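PDB 4Q9D: benzoylformate decarboxylase from Mycobacterium smegmatis, which belongs to the thiamine pyrophosphate-dependent enzyme family and carries a magnesium ion in its C-terminal cofactor-binding domain. Local coordinates for residues 403-408 with 434-439; 461-466 with 481-486. All coordinates share one frame; numbering follows the deposited sequence.

Contact 1: 403-408 with 434-439. With MG (magnesium ion), chain F; FMT (formic acid), chain H.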
loop_
_atom_site.group_PDB
_atom_site.type_symbol
_atom_site.label_atom_id
_atom_site.label_comp_id
_atom_site.label_asym_id
_atom_site.label_seq_id
_atom_site.Cartn_x
_atom_site.Cartn_y
_atom_site.Cartn_z
ATOM N N GLY B 403 -8.398 -17.631 13.735
ATOM C CA GLY B 403 -8.044 -19.025 13.490
ATOM C C GLY B 403 -6.544 -19.262 13.653
ATOM O O GLY B 403 -6.097 -20.401 13.757
ATOM N N GLY B 404 -5.740 -18.200 13.700
ATOM C CA GLY B 404 -4.312 -18.413 13.968
ATOM C C GLY B 404 -4.034 -18.818 15.422
ATOM O O GLY B 404 -4.574 -18.208 16.370
ATOM N N ILE B 405 -3.198 -19.835 15.621
ATOM C CA ILE B 405 -2.909 -20.298 16.980
ATOM C C ILE B 405 -1.745 -19.526 17.628
ATOM O O ILE B 405 -1.117 -18.669 16.991
ATOM C CB ILE B 405 -2.705 -21.841 17.043
ATOM C CG1 ILE B 405 -1.553 -22.263 16.138
ATOM C CG2 ILE B 405 -3.973 -22.535 16.578
ATOM C CD1 ILE B 405 -1.351 -23.785 16.049
ATOM N N GLY B 406 -1.485 -19.818 18.902
ATOM C CA GLY B 406 -0.660 -18.940 19.709
ATOM C C GLY B 406 -1.434 -17.738 20.228
ATOM O O GLY B 406 -0.840 -16.785 20.747
ATOM N N TRP B 407 -2.757 -17.754 20.090
ATOM C CA TRP B 407 -3.563 -16.642 20.618
ATOM C C TRP B 407 -4.048 -16.921 22.051
ATOM O O TRP B 407 -4.021 -16.048 22.925
ATOM C CB TRP B 407 -4.776 -16.350 19.699
ATOM C CG TRP B 407 -5.583 -15.165 20.150
ATOM C CD1 TRP B 407 -5.330 -13.847 19.858
ATOM C CD2 TRP B 407 -6.760 -15.171 20.991
ATOM N NE1 TRP B 407 -6.276 -13.041 20.451
ATOM C CE2 TRP B 407 -7.164 -13.820 21.154
ATOM C CE3 TRP B 407 -7.519 -16.187 21.610
ATOM C CZ2 TRP B 407 -8.302 -13.449 21.912
ATOM C CZ3 TRP B 407 -8.640 -15.828 22.371
ATOM C CH2 TRP B 407 -9.021 -14.467 22.516
ATOM N N GLY B 408 -4.518 -18.142 22.293
ATOM C CA GLY B 408 -5.264 -18.408 23.522
ATOM C C GLY B 408 -4.459 -18.276 24.801
ATOM O O GLY B 408 -4.976 -17.853 25.844
ATOM N N ASP B 434 -0.799 -29.140 22.431
ATOM C CA ASP B 434 0.626 -28.998 22.741
ATOM C C ASP B 434 1.370 -28.187 21.682
ATOM O O ASP B 434 2.308 -27.472 22.009
ATOM C CB ASP B 434 1.331 -30.362 23.040
ATOM C CG ASP B 434 1.061 -31.441 21.981
ATOM O OD1 ASP B 434 0.188 -31.279 21.121
ATOM O OD2 ASP B 434 1.719 -32.487 22.015
ATOM N N GLY B 435 0.976 -28.312 20.415
ATOM C CA GLY B 435 1.574 -27.494 19.364
ATOM C C GLY B 435 1.219 -26.017 19.550
ATOM O O GLY B 435 2.090 -25.141 19.522
ATOM N N SER B 436 -0.067 -25.750 19.737
ATOM C CA SER B 436 -0.563 -24.409 19.993
ATOM C C SER B 436 0.096 -23.773 21.193
ATOM O O SER B 436 0.411 -22.584 21.170
ATOM C CB SER B 436 -2.085 -24.431 20.215
ATOM O OG SER B 436 -2.734 -24.839 19.009
ATOM N N PHE B 437 0.304 -24.566 22.242
ATOM C CA PHE B 437 0.931 -24.065 23.462
ATOM C C PHE B 437 2.330 -23.477 23.219
ATOM O O PHE B 437 2.722 -22.546 23.911
ATOM C CB PHE B 437 1.031 -25.166 24.523
ATOM C CG PHE B 437 1.229 -24.644 25.920
ATOM C CD1 PHE B 437 0.215 -23.923 26.561
ATOM C CD2 PHE B 437 2.412 -24.891 26.608
ATOM C CE1 PHE B 437 0.396 -23.437 27.866
ATOM C CE2 PHE B 437 2.602 -24.400 27.899
ATOM C CZ PHE B 437 1.600 -23.663 28.522
ATOM N N GLN B 438 3.073 -24.007 22.250
ATOM C CA GLN B 438 4.457 -23.540 22.001
ATOM C C GLN B 438 4.591 -22.157 21.377
ATOM O O GLN B 438 5.596 -21.475 21.619
ATOM C CB GLN B 438 5.215 -24.512 21.092
ATOM C CG GLN B 438 5.094 -25.954 21.516
ATOM C CD GLN B 438 5.511 -26.175 22.947
ATOM O OE1 GLN B 438 6.605 -25.767 23.359
ATOM N NE2 GLN B 438 4.645 -26.838 23.724
ATOM N N TYR B 439 3.626 -21.758 20.543
ATOM C CA TYR B 439 3.738 -20.501 19.773
ATOM C C TYR B 439 4.015 -19.289 20.634
ATOM O O TYR B 439 4.867 -18.469 20.298
ATOM C CB TYR B 439 2.489 -20.207 18.898
ATOM C CG TYR B 439 2.364 -21.095 17.678
ATOM C CD1 TYR B 439 2.631 -20.618 16.401
ATOM C CD2 TYR B 439 1.926 -22.407 17.809
ATOM C CE1 TYR B 439 2.492 -21.462 15.277
ATOM C CE2 TYR B 439 1.790 -23.240 16.719
ATOM C CZ TYR B 439 2.087 -22.777 15.467
ATOM O OH TYR B 439 1.923 -23.653 14.416
HETATM MG MG MG F . -1.444 -31.915 19.618
HETATM C C FMT H . -2.382 -28.682 18.712
HETATM O O1 FMT H . -2.289 -27.469 18.857
HETATM O O2 FMT H . -1.438 -29.442 18.889
HETATM O O HOH W 1 -3.045 -31.726 21.415
#

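Contact 2: 461-466 with 481-486. With MG (magnesium ion), chain F.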
loop_
_atom_site.group_PDB
_atom_site.type_symbol
_atom_site.label_atom_id
_atom_site.label_comp_id
_atom_site.label_asym_id
_atom_site.label_seq_id
_atom_site.Cartn_x
_atom_site.Cartn_y
_atom_site.Cartn_z
ATOM N N ASN B 461 -0.473 -34.769 22.829
ATOM C CA ASN B 461 -0.532 -35.981 22.024
ATOM C C ASN B 461 0.636 -36.124 21.045
ATOM O O ASN B 461 0.641 -37.043 20.228
ATOM C CB ASN B 461 -1.880 -36.092 21.278
ATOM C CG ASN B 461 -2.142 -34.909 20.360
ATOM O OD1 ASN B 461 -1.253 -34.099 20.097
ATOM N ND2 ASN B 461 -3.359 -34.810 19.858
ATOM N N GLY B 462 1.617 -35.222 21.112
ATOM C CA GLY B 462 2.834 -35.364 20.307
ATOM C C GLY B 462 2.704 -34.946 18.838
ATOM O O GLY B 462 3.571 -35.254 18.009
ATOM N N GLU B 463 1.632 -34.231 18.491
ATOM C CA GLU B 463 1.437 -33.841 17.082
ATOM C C GLU B 463 0.544 -32.633 16.890
ATOM O O GLU B 463 -0.271 -32.299 17.753
ATOM C CB GLU B 463 0.828 -35.005 16.282
ATOM C CG GLU B 463 -0.432 -35.541 16.904
ATOM C CD GLU B 463 -0.966 -36.785 16.187
ATOM O OE1 GLU B 463 -0.166 -37.627 15.711
ATOM O OE2 GLU B 463 -2.203 -36.907 16.102
ATOM N N TYR B 464 0.662 -31.999 15.727
ATOM C CA TYR B 464 -0.252 -30.921 15.398
ATOM C C TYR B 464 -1.616 -31.448 14.958
ATOM O O TYR B 464 -1.710 -32.501 14.347
ATOM C CB TYR B 464 0.321 -30.064 14.279
ATOM C CG TYR B 464 1.429 -29.141 14.702
ATOM C CD1 TYR B 464 1.187 -28.084 15.579
ATOM C CD2 TYR B 464 2.697 -29.267 14.157
ATOM C CE1 TYR B 464 2.196 -27.183 15.918
ATOM C CE2 TYR B 464 3.703 -28.385 14.488
ATOM C CZ TYR B 464 3.455 -27.351 15.374
ATOM O OH TYR B 464 4.473 -26.492 15.710
ATOM N N ALA B 465 -2.659 -30.672 15.246
ATOM C CA ALA B 465 -4.005 -30.957 14.774
ATOM C C ALA B 465 -4.140 -30.596 13.294
ATOM O O ALA B 465 -4.271 -29.426 12.935
ATOM C CB ALA B 465 -5.015 -30.189 15.606
ATOM N N ILE B 466 -4.108 -31.617 12.442
ATOM C CA ILE B 466 -4.117 -31.434 10.990
ATOM C C ILE B 466 -5.508 -31.070 10.440
ATOM O O ILE B 466 -6.533 -31.602 10.879
ATOM C CB ILE B 466 -3.551 -32.701 10.276
ATOM C CG1 ILE B 466 -3.578 -32.544 8.751
ATOM C CG2 ILE B 466 -4.290 -33.966 10.739
ATOM C CD1 ILE B 466 -3.046 -33.767 7.997
ATOM N N GLY B 481 6.486 -32.193 9.079
ATOM C CA GLY B 481 6.309 -31.220 10.141
ATOM C C GLY B 481 5.094 -31.319 11.044
ATOM O O GLY B 481 4.703 -30.317 11.632
ATOM N N LEU B 482 4.507 -32.506 11.181
ATOM C CA LEU B 482 3.335 -32.661 12.044
ATOM C C LEU B 482 3.654 -33.158 13.456
ATOM O O LEU B 482 2.850 -32.977 14.369
ATOM C CB LEU B 482 2.291 -33.588 11.393
ATOM C CG LEU B 482 1.733 -33.053 10.070
ATOM C CD1 LEU B 482 0.650 -33.978 9.513
ATOM C CD2 LEU B 482 1.227 -31.618 10.211
ATOM N N GLN B 483 4.814 -33.787 13.626
ATOM C CA GLN B 483 5.151 -34.463 14.881
ATOM C C GLN B 483 5.891 -33.511 15.817
ATOM O O GLN B 483 6.691 -32.709 15.352
ATOM C CB GLN B 483 6.047 -35.672 14.571
ATOM C CG GLN B 483 5.380 -36.722 13.652
ATOM C CD GLN B 483 4.083 -37.255 14.249
ATOM O OE1 GLN B 483 4.038 -37.636 15.427
ATOM N NE2 GLN B 483 3.018 -37.271 13.450
ATOM N N LEU B 484 5.649 -33.637 17.122
ATOM C CA LEU B 484 6.272 -32.804 18.160
ATOM C C LEU B 484 6.923 -33.646 19.249
ATOM O O LEU B 484 6.495 -33.582 20.407
ATOM C CB LEU B 484 5.207 -31.898 18.822
ATOM C CG LEU B 484 4.502 -30.966 17.840
ATOM C CD1 LEU B 484 3.254 -30.348 18.425
ATOM C CD2 LEU B 484 5.473 -29.898 17.394
ATOM N N PRO B 485 7.933 -34.461 18.887
ATOM C CA PRO B 485 8.582 -35.267 19.930
ATOM C C PRO B 485 9.491 -34.377 20.774
ATOM O O PRO B 485 9.799 -33.266 20.360
ATOM C CB PRO B 485 9.443 -36.260 19.123
ATOM C CG PRO B 485 9.805 -35.466 17.866
ATOM C CD PRO B 485 8.538 -34.667 17.552
ATOM N N GLY B 486 9.913 -34.856 21.939
ATOM C CA GLY B 486 11.018 -34.237 22.651
ATOM C C GLY B 486 10.688 -32.903 23.307
ATOM O O GLY B 486 11.455 -31.953 23.213
HETATM MG MG MG F . -1.444 -31.915 19.618
HETATM O O HOH W 2 2.104 -38.496 17.785
HETATM O O HOH W 1 -3.045 -31.726 21.415
#

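Contact 1: 403-408 with 434-439
Ile405 sets CG1 over one face of the Tyr439 ring, near its rim, and carries CD1 out past CE2. That CG1, set between the backbone N and the carbonyl carbon (chi1 59°), stands 3.8 Å from the ring centroid and 22° off the normal, a CH-pi contact. The chain then runs on extended, and Ile405 CD1 reaches Tyr439 CE2 at 3.3 Å while lying 3.4 Å from Ser436 OG. CD1 thus lies between the tyrosine ring and the hydroxyl of Ser436, one turn earlier. Beside it the backbone comes close: Gly406 CA is 3.5 Å from Tyr439 CB, which leaves no room for a side chain at Gly406. Ser436 turns its hydroxyl to a bound formic acid, giving a bond of 2.7 Å from OG to FMT O1, and its backbone N bonds the same oxygen. Gly435 N holds FMT O2, which also binds magnesium. Tyr439 OH bonds Asn26 of the second subunit. The loop 403-408 leads from strand 397-399 into helix 408-421 and packs on helix 434-439, which follows strand 428-433; Glu377, at the end of strand 373-377, bonds the backbone N of both Gly406 and Gly408.

Contact 2: 461-466 with 481-486
The magnesium-binding loop after strand 454-460 is paired here, through a single beta bridge, with the later part of the same connection: Glu463 and Gln483 form a non-hydrogen-bonded antiparallel pair. Two nearly straight backbone bonds flank it, Leu484 N to Gly462 O and Tyr464 N to Leu482 O, each 2.8 Å long. Leu484, its CG anti to the carbonyl carbon (chi1 -59°), brings both methyls to Tyr464, which it crosses at about a right angle; CD1 sits over the centre of the ring, 4.1 Å from the centroid and 6° off the normal, a CH-pi contact, while CD2 meets Tyr464 CE2. Gly481 O lies at the edge of that ring, 3.4 Å from Tyr464 CD2. The side chains of Glu463 and Gln483 run alongside each other, carboxylate and amide planes 78° apart, and water 2 lies 3.2 Å from both Glu463 OE1 and Gln483 OE1. Asn461 OD1 and Glu463 O each bind magnesium at 2.2 Å, tying the bridged backbone to the metal. Tyr464 OH bonds Asn26 of the second subunit, whose Leu48 packs on Tyr464 and Leu484. Both segments belong to the connection between strand 454-460 and helix 489-495, and Arg460, last residue of that strand, bonds Leu484 O.

In the fold
The two contacts, centres about 13 Å apart, meet at one magnesium ion: contact 1 supplies Asp434 OD1, 2.3 Å from the metal, and contact 2 the other two protein ligands, with water 1 shared between them. The other carboxylate oxygen, Asp434 OD2, makes a probable hydrogen bond of 2.9 Å with Gly462 N and a salt bridge with Arg460, joining segment 434-439 to the loop 461-466. Apolar packing continues the join, since Gly435 CA is 3.4 Å from Leu484 CD1. In this family such a site normally holds the diphosphate of the cofactor; the formic acid between Ser436 and the metal, probably from the crystallisation liquor, lies where that diphosphate would be expected.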